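Local coordinates for protein lectin (Pleurotus ostreatus, PDB 6T0Q) that binds calcium and sugars such as N-acetylgalactosamine, and probably galactose, the calcium probably helping to shape the recognition sites, at residues A217-V222 and T274-A279; Q24-L29 and S130-F135; F82-V87 and N110-A115. All coordinates share one frame; numbering follows the deposited sequence.

Interaction 1: residues A217-V222 and T274-A279; sequences AFRKTV and TFAINA. With NAG (2-acetamido-2-deoxy-beta-D-glucopyranose), chain B.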
ATOM      1  N   ALA A 217       8.383 -21.446   1.245  1.00 24.57           N
ATOM      2  CA  ALA A 217       8.391 -20.022   0.939  1.00 25.28           C
ATOM      3  C   ALA A 217       7.822 -19.212   2.096  1.00 28.52           C
ATOM      4  O   ALA A 217       6.976 -19.693   2.859  1.00 27.01           O
ATOM      5  CB  ALA A 217       7.604 -19.714  -0.340  1.00 24.00           C
ATOM      6  N   PHE A 218       8.303 -17.969   2.208  1.00 23.38           N
ATOM      7  CA  PHE A 218       7.942 -17.042   3.275  1.00 22.39           C
ATOM      8  C   PHE A 218       7.802 -15.646   2.685  1.00 25.80           C
ATOM      9  O   PHE A 218       8.587 -15.258   1.818  1.00 26.27           O
ATOM     10  CB  PHE A 218       9.005 -17.034   4.386  1.00 21.94           C
ATOM     11  CG  PHE A 218       9.283 -18.402   4.955  1.00 20.66           C
ATOM     12  CD1 PHE A 218      10.221 -19.234   4.366  1.00 21.86           C
ATOM     13  CD2 PHE A 218       8.582 -18.861   6.059  1.00 19.60           C
ATOM     14  CE1 PHE A 218      10.470 -20.501   4.875  1.00 22.88           C
ATOM     15  CE2 PHE A 218       8.814 -20.130   6.572  1.00 24.43           C
ATOM     16  CZ  PHE A 218       9.767 -20.951   5.983  1.00 26.18           C
ATOM     17  N   ARG A 219       6.804 -14.895   3.160  1.00 21.57           N
ATOM     18  CA  ARG A 219       6.504 -13.574   2.620  1.00 21.23           C
ATOM     19  C   ARG A 219       6.204 -12.590   3.739  1.00 23.89           C
ATOM     20  O   ARG A 219       5.522 -12.929   4.710  1.00 24.39           O
ATOM     21  CB  ARG A 219       5.297 -13.606   1.667  1.00 21.71           C
ATOM     22  CG  ARG A 219       5.553 -14.276   0.332  1.00 24.78           C
ATOM     23  CD  ARG A 219       4.247 -14.425  -0.455  1.00 27.82           C
ATOM     24  NE  ARG A 219       3.591 -13.137  -0.696  1.00 25.79           N
ATOM     25  CZ  ARG A 219       3.838 -12.350  -1.739  1.00 27.70           C
ATOM     26  NH1 ARG A 219       4.739 -12.710  -2.653  1.00 22.91           N
ATOM     27  NH2 ARG A 219       3.182 -11.203  -1.869  1.00 32.78           N
ATOM     28  N   LYS A 220       6.691 -11.364   3.578  1.00 24.03           N
ATOM     29  CA  LYS A 220       6.361 -10.263   4.476  1.00 27.95           C
ATOM     30  C   LYS A 220       6.251  -8.984   3.659  1.00 27.21           C
ATOM     31  O   LYS A 220       7.159  -8.658   2.888  1.00 22.87           O
ATOM     32  CB  LYS A 220       7.412 -10.104   5.581  1.00 25.74           C
ATOM     33  CG  LYS A 220       7.190  -8.902   6.503  1.00 27.46           C
ATOM     34  CD  LYS A 220       6.022  -9.124   7.467  1.00 29.14           C
ATOM     35  CE  LYS A 220       5.867  -7.913   8.384  1.00 30.85           C
ATOM     36  NZ  LYS A 220       4.713  -8.060   9.295  1.00 27.54           N
ATOM     37  N   THR A 221       5.143  -8.269   3.824  1.00 23.79           N
ATOM     38  CA  THR A 221       4.914  -7.007   3.135  1.00 24.89           C
ATOM     39  C   THR A 221       4.936  -5.856   4.130  1.00 25.28           C
ATOM     40  O   THR A 221       4.368  -5.955   5.218  1.00 23.29           O
ATOM     41  CB  THR A 221       3.569  -7.026   2.402  1.00 31.30           C
ATOM     42  OG1 THR A 221       3.608  -8.040   1.397  1.00 29.01           O
ATOM     43  CG2 THR A 221       3.279  -5.670   1.742  1.00 28.11           C
ATOM     44  N   VAL A 222       5.595  -4.764   3.760  1.00 23.63           N
ATOM     45  CA  VAL A 222       5.520  -3.518   4.513  1.00 22.07           C
ATOM     46  C   VAL A 222       4.852  -2.487   3.613  1.00 21.64           C
ATOM     47  O   VAL A 222       5.278  -2.286   2.470  1.00 24.15           O
ATOM     48  CB  VAL A 222       6.910  -3.045   4.986  1.00 23.19           C
ATOM     49  CG1 VAL A 222       6.790  -1.745   5.783  1.00 22.34           C
ATOM     50  CG2 VAL A 222       7.571  -4.141   5.847  1.00 21.80           C
ATOM     51  N   THR A 274       7.528  -5.970  -0.704  1.00 22.77           N
ATOM     52  CA  THR A 274       7.306  -7.356  -0.305  1.00 23.12           C
ATOM     53  C   THR A 274       8.631  -8.108  -0.295  1.00 26.82           C
ATOM     54  O   THR A 274       9.316  -8.183  -1.322  1.00 30.01           O
ATOM     55  CB  THR A 274       6.324  -8.058  -1.247  1.00 30.24           C
ATOM     56  OG1 THR A 274       5.009  -7.517  -1.065  1.00 33.84           O
ATOM     57  CG2 THR A 274       6.291  -9.561  -0.939  1.00 31.79           C
ATOM     58  N   PHE A 275       8.977  -8.675   0.854  1.00 21.47           N
ATOM     59  CA  PHE A 275      10.164  -9.498   1.004  1.00 20.38           C
ATOM     60  C   PHE A 275       9.734 -10.955   0.922  1.00 28.99           C
ATOM     61  O   PHE A 275       8.787 -11.359   1.601  1.00 26.63           O
ATOM     62  CB  PHE A 275      10.855  -9.193   2.338  1.00 19.43           C
ATOM     63  CG  PHE A 275      11.223  -7.732   2.494  1.00 23.00           C
ATOM     64  CD1 PHE A 275      10.294  -6.811   2.948  1.00 22.30           C
ATOM     65  CD2 PHE A 275      12.488  -7.281   2.156  1.00 25.69           C
ATOM     66  CE1 PHE A 275      10.622  -5.456   3.071  1.00 23.30           C
ATOM     67  CE2 PHE A 275      12.827  -5.930   2.276  1.00 27.91           C
ATOM     68  CZ  PHE A 275      11.897  -5.024   2.734  1.00 26.53           C
ATOM     69  N   ALA A 276      10.407 -11.735   0.079  1.00 22.40           N
ATOM     70  CA  ALA A 276      10.032 -13.133  -0.097  1.00 23.50           C
ATOM     71  C   ALA A 276      11.263 -14.017  -0.028  1.00 24.46           C
ATOM     72  O   ALA A 276      12.328 -13.660  -0.539  1.00 23.76           O
ATOM     73  CB  ALA A 276       9.295 -13.358  -1.422  1.00 24.46           C
ATOM     74  N   ILE A 277      11.113 -15.173   0.617  1.00 22.07           N
ATOM     75  CA  ILE A 277      12.223 -16.081   0.860  1.00 25.00           C
ATOM     76  C   ILE A 277      11.817 -17.473   0.399  1.00 24.19           C
ATOM     77  O   ILE A 277      10.741 -17.960   0.756  1.00 23.27           O
ATOM     78  CB  ILE A 277      12.618 -16.122   2.349  1.00 23.16           C
ATOM     79  CG1 ILE A 277      12.960 -14.729   2.888  1.00 21.44           C
ATOM     80  CG2 ILE A 277      13.789 -17.070   2.558  1.00 25.66           C
ATOM     81  CD1 ILE A 277      13.127 -14.727   4.427  1.00 21.95           C
ATOM     82  N   ASN A 278      12.669 -18.106  -0.389  1.00 20.94           N
ATOM     83  CA  ASN A 278      12.595 -19.543  -0.621  1.00 22.34           C
ATOM     84  C   ASN A 278      13.737 -20.174   0.176  1.00 22.87           C
ATOM     85  O   ASN A 278      14.908 -20.015  -0.174  1.00 23.93           O
ATOM     86  CB  ASN A 278      12.680 -19.852  -2.117  1.00 26.08           C
ATOM     87  CG  ASN A 278      12.939 -21.331  -2.410  1.00 29.86           C
ATOM     88  OD1 ASN A 278      12.844 -22.184  -1.538  1.00 28.01           O
ATOM     89  ND2 ASN A 278      13.262 -21.631  -3.662  1.00 32.06           N
ATOM     90  N   ALA A 279      13.401 -20.871   1.256  1.00 23.83           N
ATOM     91  CA  ALA A 279      14.400 -21.512   2.101  1.00 25.99           C
ATOM     92  C   ALA A 279      14.256 -23.020   1.977  1.00 25.74           C
ATOM     93  O   ALA A 279      13.140 -23.535   1.878  1.00 26.18           O
ATOM     94  CB  ALA A 279      14.259 -21.077   3.565  1.00 21.85           C
TER
HETATM   95  C1  NAG B   1      13.577 -22.975  -4.058  1.00 38.73           C
HETATM   96  C2  NAG B   1      13.167 -23.279  -5.489  1.00 44.83           C
HETATM   97  C3  NAG B   1      13.673 -24.652  -5.888  1.00 53.29           C
HETATM   98  C4  NAG B   1      15.189 -24.702  -5.760  1.00 52.15           C
HETATM   99  C5  NAG B   1      15.655 -24.269  -4.367  1.00 45.13           C
HETATM  100  C6  NAG B   1      17.137 -23.965  -4.344  1.00 41.55           C
HETATM  101  C7  NAG B   1      11.163 -22.268  -6.465  1.00 46.15           C
HETATM  102  C8  NAG B   1       9.668 -22.313  -6.564  1.00 43.54           C
HETATM  103  N2  NAG B   1      11.728 -23.187  -5.675  1.00 39.74           N
HETATM  104  O3  NAG B   1      13.293 -24.909  -7.235  1.00 56.53           O
HETATM  105  O4  NAG B   1      15.355 -26.037  -6.041  1.00 60.33           O
HETATM  106  O5  NAG B   1      15.008 -23.057  -3.938  1.00 39.38           O
HETATM  107  O6  NAG B   1      17.832 -24.819  -3.450  1.00 55.49           O
HETATM  108  O7  NAG B   1      11.832 -21.432  -7.070  1.00 46.86           O

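Interaction 2: residues Q24-L29 and S130-F135; sequences QFQPAL and SILVHF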
ATOM      1  N   GLN A  24      25.329  -6.744  -2.037  1.00 20.81           N
ATOM      2  CA  GLN A  24      25.905  -7.102  -0.750  1.00 25.45           C
ATOM      3  C   GLN A  24      26.147  -5.843   0.078  1.00 25.64           C
ATOM      4  O   GLN A  24      26.606  -4.821  -0.437  1.00 23.60           O
ATOM      5  CB  GLN A  24      27.211  -7.870  -0.949  1.00 23.36           C
ATOM      6  CG  GLN A  24      27.937  -8.172   0.356  1.00 23.48           C
ATOM      7  CD  GLN A  24      29.168  -9.043   0.148  1.00 37.80           C
ATOM      8  OE1 GLN A  24      29.123 -10.045  -0.566  1.00 44.03           O
ATOM      9  NE2 GLN A  24      30.269  -8.666   0.779  1.00 40.65           N
ATOM     10  N   PHE A  25      25.808  -5.911   1.362  1.00 21.20           N
ATOM     11  CA  PHE A  25      25.965  -4.754   2.237  1.00 21.70           C
ATOM     12  C   PHE A  25      27.439  -4.374   2.354  1.00 21.42           C
ATOM     13  O   PHE A  25      28.303  -5.243   2.505  1.00 21.54           O
ATOM     14  CB  PHE A  25      25.379  -5.070   3.619  1.00 19.85           C
ATOM     15  CG  PHE A  25      25.703  -4.041   4.664  1.00 22.13           C
ATOM     16  CD1 PHE A  25      24.989  -2.853   4.730  1.00 20.21           C
ATOM     17  CD2 PHE A  25      26.734  -4.256   5.574  1.00 21.08           C
ATOM     18  CE1 PHE A  25      25.293  -1.888   5.687  1.00 18.62           C
ATOM     19  CE2 PHE A  25      27.044  -3.294   6.542  1.00 21.45           C
ATOM     20  CZ  PHE A  25      26.324  -2.117   6.595  1.00 19.46           C
ATOM     21  N   GLN A  26      27.723  -3.065   2.287  1.00 20.72           N
ATOM     22  CA  GLN A  26      29.088  -2.544   2.407  1.00 21.29           C
ATOM     23  C   GLN A  26      29.289  -1.899   3.771  1.00 20.10           C
ATOM     24  O   GLN A  26      28.667  -0.864   4.061  1.00 22.07           O
ATOM     25  CB  GLN A  26      29.394  -1.524   1.302  1.00 27.02           C
ATOM     26  CG  GLN A  26      30.773  -0.865   1.483  1.00 31.29           C
ATOM     27  CD  GLN A  26      31.040   0.289   0.512  1.00 34.36           C
ATOM     28  OE1 GLN A  26      30.352   0.443  -0.497  1.00 38.92           O
ATOM     29  NE2 GLN A  26      32.039   1.112   0.830  1.00 31.81           N
ATOM     30  N   PRO A  27      30.149  -2.448   4.624  1.00 23.06           N
ATOM     31  CA  PRO A  27      30.316  -1.888   5.970  1.00 24.50           C
ATOM     32  C   PRO A  27      30.867  -0.472   5.928  1.00 26.94           C
ATOM     33  O   PRO A  27      31.780  -0.168   5.159  1.00 25.46           O
ATOM     34  CB  PRO A  27      31.315  -2.849   6.626  1.00 22.50           C
ATOM     35  CG  PRO A  27      31.142  -4.145   5.879  1.00 34.94           C
ATOM     36  CD  PRO A  27      30.917  -3.690   4.446  1.00 27.73           C
ATOM     37  N   ALA A  28      30.282   0.402   6.745  1.00 22.95           N
ATOM     38  CA  ALA A  28      30.939   1.663   7.063  1.00 23.76           C
ATOM     39  C   ALA A  28      32.077   1.381   8.036  1.00 25.44           C
ATOM     40  O   ALA A  28      31.913   0.605   8.979  1.00 24.31           O
ATOM     41  CB  ALA A  28      29.946   2.661   7.665  1.00 17.36           C
ATOM     42  N   LEU A  29      33.239   1.976   7.787  1.00 19.76           N
ATOM     43  CA  LEU A  29      34.437   1.731   8.579  1.00 19.75           C
ATOM     44  C   LEU A  29      34.862   3.007   9.293  1.00 21.58           C
ATOM     45  O   LEU A  29      34.666   4.110   8.782  1.00 19.07           O
ATOM     46  CB  LEU A  29      35.589   1.245   7.692  1.00 19.06           C
ATOM     47  CG  LEU A  29      35.227   0.088   6.759  1.00 25.29           C
ATOM     48  CD1 LEU A  29      36.331  -0.123   5.713  1.00 31.92           C
ATOM     49  CD2 LEU A  29      34.983  -1.177   7.574  1.00 22.79           C
ATOM     50  N   SER A 130      31.661   7.740  11.282  1.00 19.06           N
ATOM     51  CA  SER A 130      31.738   7.590   9.837  1.00 18.93           C
ATOM     52  C   SER A 130      30.329   7.593   9.275  1.00 20.12           C
ATOM     53  O   SER A 130      29.429   6.952   9.829  1.00 19.56           O
ATOM     54  CB  SER A 130      32.428   6.281   9.392  1.00 24.37           C
ATOM     55  OG  SER A 130      33.837   6.420   9.414  1.00 37.37           O
ATOM     56  N   ILE A 131      30.165   8.274   8.154  1.00 18.36           N
ATOM     57  CA  ILE A 131      28.890   8.391   7.460  1.00 20.50           C
ATOM     58  C   ILE A 131      29.133   7.879   6.048  1.00 22.17           C
ATOM     59  O   ILE A 131      29.743   8.575   5.227  1.00 20.59           O
ATOM     60  CB  ILE A 131      28.387   9.839   7.452  1.00 20.72           C
ATOM     61  CG1 ILE A 131      28.348  10.385   8.885  1.00 19.46           C
ATOM     62  CG2 ILE A 131      27.033   9.947   6.745  1.00 21.84           C
ATOM     63  CD1 ILE A 131      28.359  11.910   8.936  1.00 21.00           C
ATOM     64  N   LEU A 132      28.691   6.662   5.758  1.00 18.02           N
ATOM     65  CA  LEU A 132      28.852   6.095   4.425  1.00 19.88           C
ATOM     66  C   LEU A 132      27.591   6.411   3.627  1.00 22.36           C
ATOM     67  O   LEU A 132      26.534   5.812   3.859  1.00 21.41           O
ATOM     68  CB  LEU A 132      29.110   4.592   4.489  1.00 21.79           C
ATOM     69  CG  LEU A 132      29.197   3.858   3.144  1.00 22.32           C
ATOM     70  CD1 LEU A 132      30.313   4.428   2.278  1.00 20.13           C
ATOM     71  CD2 LEU A 132      29.410   2.369   3.380  1.00 20.11           C
ATOM     72  N   VAL A 133      27.706   7.352   2.691  1.00 20.98           N
ATOM     73  CA  VAL A 133      26.573   7.835   1.905  1.00 24.27           C
ATOM     74  C   VAL A 133      26.476   7.013   0.627  1.00 25.82           C
ATOM     75  O   VAL A 133      27.468   6.844  -0.084  1.00 24.72           O
ATOM     76  CB  VAL A 133      26.733   9.331   1.575  1.00 24.40           C
ATOM     77  CG1 VAL A 133      25.667   9.783   0.566  1.00 20.98           C
ATOM     78  CG2 VAL A 133      26.677  10.181   2.840  1.00 21.06           C
ATOM     79  N   HIS A 134      25.280   6.521   0.322  1.00 22.84           N
ATOM     80  CA  HIS A 134      25.015   5.838  -0.938  1.00 22.62           C
ATOM     81  C   HIS A 134      24.291   6.789  -1.879  1.00 25.32           C
ATOM     82  O   HIS A 134      23.344   7.468  -1.467  1.00 23.95           O
ATOM     83  CB  HIS A 134      24.195   4.577  -0.695  1.00 27.50           C
ATOM     84  CG  HIS A 134      24.849   3.643   0.269  1.00 38.05           C
ATOM     85  ND1 HIS A 134      25.874   2.798  -0.100  1.00 40.77           N
ATOM     86  CD2 HIS A 134      24.671   3.465   1.599  1.00 39.90           C
ATOM     87  CE1 HIS A 134      26.278   2.117   0.957  1.00 41.91           C
ATOM     88  NE2 HIS A 134      25.565   2.503   2.001  1.00 40.45           N
ATOM     89  N   PHE A 135      24.752   6.847  -3.128  1.00 24.17           N
ATOM     90  CA  PHE A 135      24.243   7.780  -4.123  1.00 27.04           C
ATOM     91  C   PHE A 135      23.309   7.076  -5.109  1.00 25.40           C
ATOM     92  O   PHE A 135      23.266   5.847  -5.200  1.00 24.05           O
ATOM     93  CB  PHE A 135      25.407   8.443  -4.865  1.00 27.33           C
ATOM     94  CG  PHE A 135      26.317   9.241  -3.970  1.00 25.63           C
ATOM     95  CD1 PHE A 135      25.918  10.478  -3.478  1.00 26.79           C
ATOM     96  CD2 PHE A 135      27.569   8.759  -3.620  1.00 27.04           C
ATOM     97  CE1 PHE A 135      26.745  11.216  -2.654  1.00 27.68           C
ATOM     98  CE2 PHE A 135      28.410   9.499  -2.795  1.00 25.05           C
ATOM     99  CZ  PHE A 135      27.996  10.720  -2.310  1.00 26.96           C
TER
HETATM  100  O   HOH W   1      26.366   0.495   3.782  1.00 26.87           O

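Interaction 3: residues F82-V87 and N110-A115; sequences FYVNGV and NLFAIA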
ATOM      1  N   PHE A  82      22.604  11.845  18.009  1.00 25.39           N
ATOM      2  CA  PHE A  82      22.909  12.033  16.595  1.00 23.65           C
ATOM      3  C   PHE A  82      21.670  12.541  15.863  1.00 25.52           C
ATOM      4  O   PHE A  82      20.598  11.930  15.960  1.00 24.59           O
ATOM      5  CB  PHE A  82      23.375  10.711  15.974  1.00 23.79           C
ATOM      6  CG  PHE A  82      24.208  10.872  14.732  1.00 25.58           C
ATOM      7  CD1 PHE A  82      23.633  11.268  13.533  1.00 28.44           C
ATOM      8  CD2 PHE A  82      25.575  10.595  14.759  1.00 23.87           C
ATOM      9  CE1 PHE A  82      24.415  11.409  12.380  1.00 30.13           C
ATOM     10  CE2 PHE A  82      26.358  10.732  13.616  1.00 22.72           C
ATOM     11  CZ  PHE A  82      25.784  11.141  12.430  1.00 23.23           C
ATOM     12  N   TYR A  83      21.827  13.637  15.114  1.00 21.90           N
ATOM     13  CA  TYR A  83      20.738  14.253  14.362  1.00 23.74           C
ATOM     14  C   TYR A  83      21.075  14.307  12.876  1.00 26.27           C
ATOM     15  O   TYR A  83      22.227  14.551  12.500  1.00 21.90           O
ATOM     16  CB  TYR A  83      20.464  15.677  14.830  1.00 22.30           C
ATOM     17  CG  TYR A  83      20.089  15.827  16.285  1.00 25.24           C
ATOM     18  CD1 TYR A  83      21.066  16.006  17.257  1.00 25.95           C
ATOM     19  CD2 TYR A  83      18.759  15.835  16.679  1.00 25.65           C
ATOM     20  CE1 TYR A  83      20.732  16.167  18.585  1.00 27.03           C
ATOM     21  CE2 TYR A  83      18.411  16.001  18.013  1.00 31.42           C
ATOM     22  CZ  TYR A  83      19.405  16.170  18.954  1.00 31.34           C
ATOM     23  OH  TYR A  83      19.080  16.329  20.275  1.00 37.62           O
ATOM     24  N   VAL A  84      20.062  14.126  12.029  1.00 21.27           N
ATOM     25  CA  VAL A  84      20.237  14.280  10.589  1.00 19.81           C
ATOM     26  C   VAL A  84      19.132  15.187  10.065  1.00 25.29           C
ATOM     27  O   VAL A  84      17.944  14.859  10.184  1.00 24.55           O
ATOM     28  CB  VAL A  84      20.239  12.930   9.856  1.00 19.92           C
ATOM     29  CG1 VAL A  84      20.392  13.158   8.351  1.00 25.09           C
ATOM     30  CG2 VAL A  84      21.398  12.048  10.382  1.00 21.78           C
ATOM     31  N   ASN A  85      19.524  16.331   9.501  1.00 24.52           N
ATOM     32  CA  ASN A  85      18.582  17.321   8.979  1.00 28.57           C
ATOM     33  C   ASN A  85      17.535  17.683  10.026  1.00 32.43           C
ATOM     34  O   ASN A  85      16.347  17.810   9.730  1.00 28.99           O
ATOM     35  CB  ASN A  85      17.932  16.824   7.688  1.00 26.12           C
ATOM     36  CG  ASN A  85      18.936  16.674   6.574  1.00 24.36           C
ATOM     37  OD1 ASN A  85      19.794  17.544   6.394  1.00 22.98           O
ATOM     38  ND2 ASN A  85      18.868  15.562   5.839  1.00 20.80           N
ATOM     39  N   GLY A  86      17.983  17.821  11.275  1.00 27.65           N
ATOM     40  CA  GLY A  86      17.138  18.245  12.367  1.00 29.83           C
ATOM     41  C   GLY A  86      16.360  17.147  13.054  1.00 29.43           C
ATOM     42  O   GLY A  86      15.657  17.429  14.029  1.00 32.52           O
ATOM     43  N   VAL A  87      16.460  15.906  12.585  1.00 25.92           N
ATOM     44  CA  VAL A  87      15.708  14.786  13.144  1.00 26.32           C
ATOM     45  C   VAL A  87      16.643  13.951  14.003  1.00 24.86           C
ATOM     46  O   VAL A  87      17.717  13.543  13.540  1.00 23.92           O
ATOM     47  CB  VAL A  87      15.083  13.932  12.027  1.00 24.63           C
ATOM     48  CG1 VAL A  87      14.334  12.734  12.617  1.00 26.34           C
ATOM     49  CG2 VAL A  87      14.157  14.786  11.152  1.00 28.83           C
ATOM     50  N   ASN A 110      23.204  17.585   3.217  1.00 25.70           N
ATOM     51  CA  ASN A 110      22.654  17.021   4.445  1.00 23.65           C
ATOM     52  C   ASN A 110      23.386  17.583   5.654  1.00 24.79           C
ATOM     53  O   ASN A 110      24.621  17.626   5.676  1.00 24.69           O
ATOM     54  CB  ASN A 110      22.732  15.490   4.427  1.00 28.01           C
ATOM     55  CG  ASN A 110      21.807  14.885   3.392  1.00 24.38           C
ATOM     56  OD1 ASN A 110      20.609  14.754   3.629  1.00 24.15           O
ATOM     57  ND2 ASN A 110      22.351  14.541   2.226  1.00 25.04           N
ATOM     58  N   LEU A 111      22.618  18.008   6.656  1.00 23.82           N
ATOM     59  CA  LEU A 111      23.170  18.568   7.884  1.00 26.18           C
ATOM     60  C   LEU A 111      23.248  17.471   8.939  1.00 29.12           C
ATOM     61  O   LEU A 111      22.216  16.972   9.405  1.00 23.25           O
ATOM     62  CB  LEU A 111      22.324  19.735   8.386  1.00 28.48           C
ATOM     63  CG  LEU A 111      22.851  20.296   9.708  1.00 30.87           C
ATOM     64  CD1 LEU A 111      24.197  21.014   9.494  1.00 26.12           C
ATOM     65  CD2 LEU A 111      21.824  21.225  10.324  1.00 36.81           C
ATOM     66  N   PHE A 112      24.469  17.107   9.329  1.00 23.53           N
ATOM     67  CA  PHE A 112      24.682  16.155  10.410  1.00 21.69           C
ATOM     68  C   PHE A 112      25.029  16.929  11.675  1.00 29.02           C
ATOM     69  O   PHE A 112      25.838  17.861  11.636  1.00 24.53           O
ATOM     70  CB  PHE A 112      25.781  15.159  10.040  1.00 21.10           C
ATOM     71  CG  PHE A 112      25.454  14.355   8.810  1.00 23.47           C
ATOM     72  CD1 PHE A 112      25.758  14.841   7.541  1.00 24.50           C
ATOM     73  CD2 PHE A 112      24.787  13.143   8.920  1.00 22.52           C
ATOM     74  CE1 PHE A 112      25.425  14.121   6.404  1.00 24.67           C
ATOM     75  CE2 PHE A 112      24.453  12.415   7.782  1.00 23.81           C
ATOM     76  CZ  PHE A 112      24.772  12.904   6.527  1.00 24.49           C
ATOM     77  N   ALA A 113      24.390  16.568  12.785  1.00 22.94           N
ATOM     78  CA  ALA A 113      24.629  17.268  14.039  1.00 24.74           C
ATOM     79  C   ALA A 113      24.710  16.249  15.159  1.00 24.86           C
ATOM     80  O   ALA A 113      23.940  15.285  15.190  1.00 25.28           O
ATOM     81  CB  ALA A 113      23.537  18.301  14.340  1.00 23.92           C
ATOM     82  N   ILE A 114      25.658  16.457  16.069  1.00 22.70           N
ATOM     83  CA  ILE A 114      25.876  15.548  17.188  1.00 24.01           C
ATOM     84  C   ILE A 114      26.034  16.382  18.446  1.00 26.77           C
ATOM     85  O   ILE A 114      26.825  17.329  18.468  1.00 24.23           O
ATOM     86  CB  ILE A 114      27.119  14.660  16.991  1.00 20.20           C
ATOM     87  CG1 ILE A 114      27.079  13.929  15.648  1.00 21.59           C
ATOM     88  CG2 ILE A 114      27.235  13.642  18.151  1.00 19.88           C
ATOM     89  CD1 ILE A 114      28.361  13.158  15.344  1.00 21.01           C
ATOM     90  N   ALA A 115      25.284  16.038  19.481  1.00 21.86           N
ATOM     91  CA  ALA A 115      25.498  16.591  20.812  1.00 24.06           C
ATOM     92  C   ALA A 115      26.338  15.569  21.564  1.00 23.20           C
ATOM     93  O   ALA A 115      25.882  14.447  21.800  1.00 23.52           O
ATOM     94  CB  ALA A 115      24.169  16.859  21.520  1.00 26.66           C
TER
HETATM   95  O   HOH W   2      20.753  17.758  12.007  1.00 22.63           O

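Interaction 1: residues A217-V222 and T274-A279
Phe218 with Ile277, and further along Lys220 with Phe275, are the hydrogen-bonded pairs of an antiparallel ladder in which strands 217-222 and 274-279 run at 169° to each other. Phe275 N gives its hydrogen to Lys220 O at 2.7 Å, while Ala217 CA adds a CA-H...O contact of 3.1 Å to Ile277 O. On the face of Phe218 and Phe275 the packing is apolar: Phe218 CE1 meets Ala279 CB at 4.1 Å, and the ring turns its edge to the carbonyl of Ile277. Val222 CG2 reaches Phe275 CE1 at 4.3 Å. Lys220 starts on this face but its NZ turns off to a hydrogen bond with Ser309. The other face mixes the small side chains Ala217 and Ala276 with polar ones. Thr221 OG1 and Thr274 OG1 share a hydrogen bond of 2.9 Å, each hydroxyl lying beside its own backbone N and anti to the carbonyl carbon. Thr274 CG2 sits over one face of the Arg219 guanidinium, toward its rim and 3.6 Å from NH2. Glu327 and the carbonyls of Phe320, Pro322 and Pro323 fix that group's rotation. Asn278 ND2 is bonded covalently to NAG C1 at 1.4 Å, an N-glycan on an Asn-Ala-Thr sequon. The arrangement is that of two neighbouring strands in a beta-sandwich, with the aromatic face packed on strand 287-296.

Interaction 2: residues Q24-L29 and S130-F135
Ala28 and Leu132 meet methyl to methylene, CB to CB at 3.8 Å, where the irregular segment 24-29 lies against strand 130-135. This is the tight part of the contact. Leu132 points toward the loop, and with CG anti to its backbone N (chi1 176°) it carries CD2 on to Gln26, 3.4 Å from the carbonyl O. The extended Gln26 side chain passes across the leucine at about a right angle, putting NE2 3.9 Å from CD2, so its aliphatic and amide parts alike lie against the methyl groups. Its OE1 is held elsewhere, by Arg23 and Ser140, which fixes the amide while its flank does the packing. At one end Ser130 OG donates to Leu29 O at 2.5 Å, a short bond with the hydroxyl tilted 27° from the carbonyl plane.

The looser side is wetter. His134 points toward the loop without touching it, and a water fills in: it donates to Gln26 O at 2.7 Å and lies 2.8 Å from His134 NE2, at the ring edge and in its plane. Gln26 O thus faces both a methyl group and a water. On the outer side of the loop, Pro27 and Leu29 direct their CB atoms away from the strand, and the exposed Leu29 touches Leu189 instead. Phe25 meanwhile packs on Thr71 and on Ala262 and Thr264 of strand 261-265, so the segment passes between the two sandwich regions. The chemistry implies a lining rather than an added sheet strand: one leucine supplies the apolar grip, a serine hydroxyl and a water take up two loop carbonyls, and the strand's own backbone bonds go to Thr71, Val73 and Phe143.

Interaction 3: residues F82-V87 and N110-A115
Leu111 O, on strand 110-115, is gripped from two directions beside the turn 84-87, which links strands 79-84 and 87-94: Asn85 N donates to it at 2.8 Å in an almost straight bond, and a water donates at 3.1 Å. The same water accepts from Gly86 N at 2.9 Å, tying the tip of the type I' turn to the strand. Asn85 then uses both ends of its amide. Its OD1 takes the hydrogen of Leu111 N at 2.9 Å, in the role a backbone carbonyl would play if the ladder went on, though the donor stands 36° out of the carbonyl plane. Its ND2 donates to Asn110 OD1, also at 2.9 Å, with the acceptor in the Asn85 amide plane and the bond on a lone pair of OD1. The two amide planes are turned 40° apart, and Asn110 OD1 takes a second hydrogen from Gln106 N. These bonds fix the rotation of the Asn85 side chain.

Away from the turn the pairing is regular, with Tyr83 and Ala113 as a hydrogen-bonded pair, and the buried face is apolar, two phenylalanines with Val84 and Ile114. Phe82, its CG anti to the backbone N (chi1 -157°), takes Ile114 CG1 over one ring face in a CH-pi contact, 4.2 Å from the centroid. The far rim of that ring, at CE1, comes to Phe112 CD2 at 3.9 Å, edge to edge. Val84 lies alongside Phe112 and points the same way, CG2 to CD2 at 3.8 Å. This face packs on Ala129, Ile131 and Ile127 of strand 126-135 in the opposing sheet, while within its own sheet strand 79-84 is flanked by strand 87-94, and strand 109-118 by strand 51-60.

Overall arrangement
Interactions 1 and 3 are alike in kind, each a buried antiparallel pairing within a sandwich sheet, but they lie on opposite sides of the chain's centre, with centres about 34 Å apart. Interaction 2 is nearer the middle and partly buried, and joins a loop to a strand through packing, a serine hydroxyl and a water. It touches interaction 3 directly: Ile131 CG2 on strand 126-135 packs 3.7 Å from Phe112 CE2 on strand 109-118, the preceding strand in the chain. Interaction 1 touches neither. Polar side chains also differ with place: in interaction 3 an asparagine amide, backed by a second asparagine, finishes the ladder, whereas in interaction 1 two threonine hydroxyls pair on one face beside an arginine, and an asparagine carries a glycan.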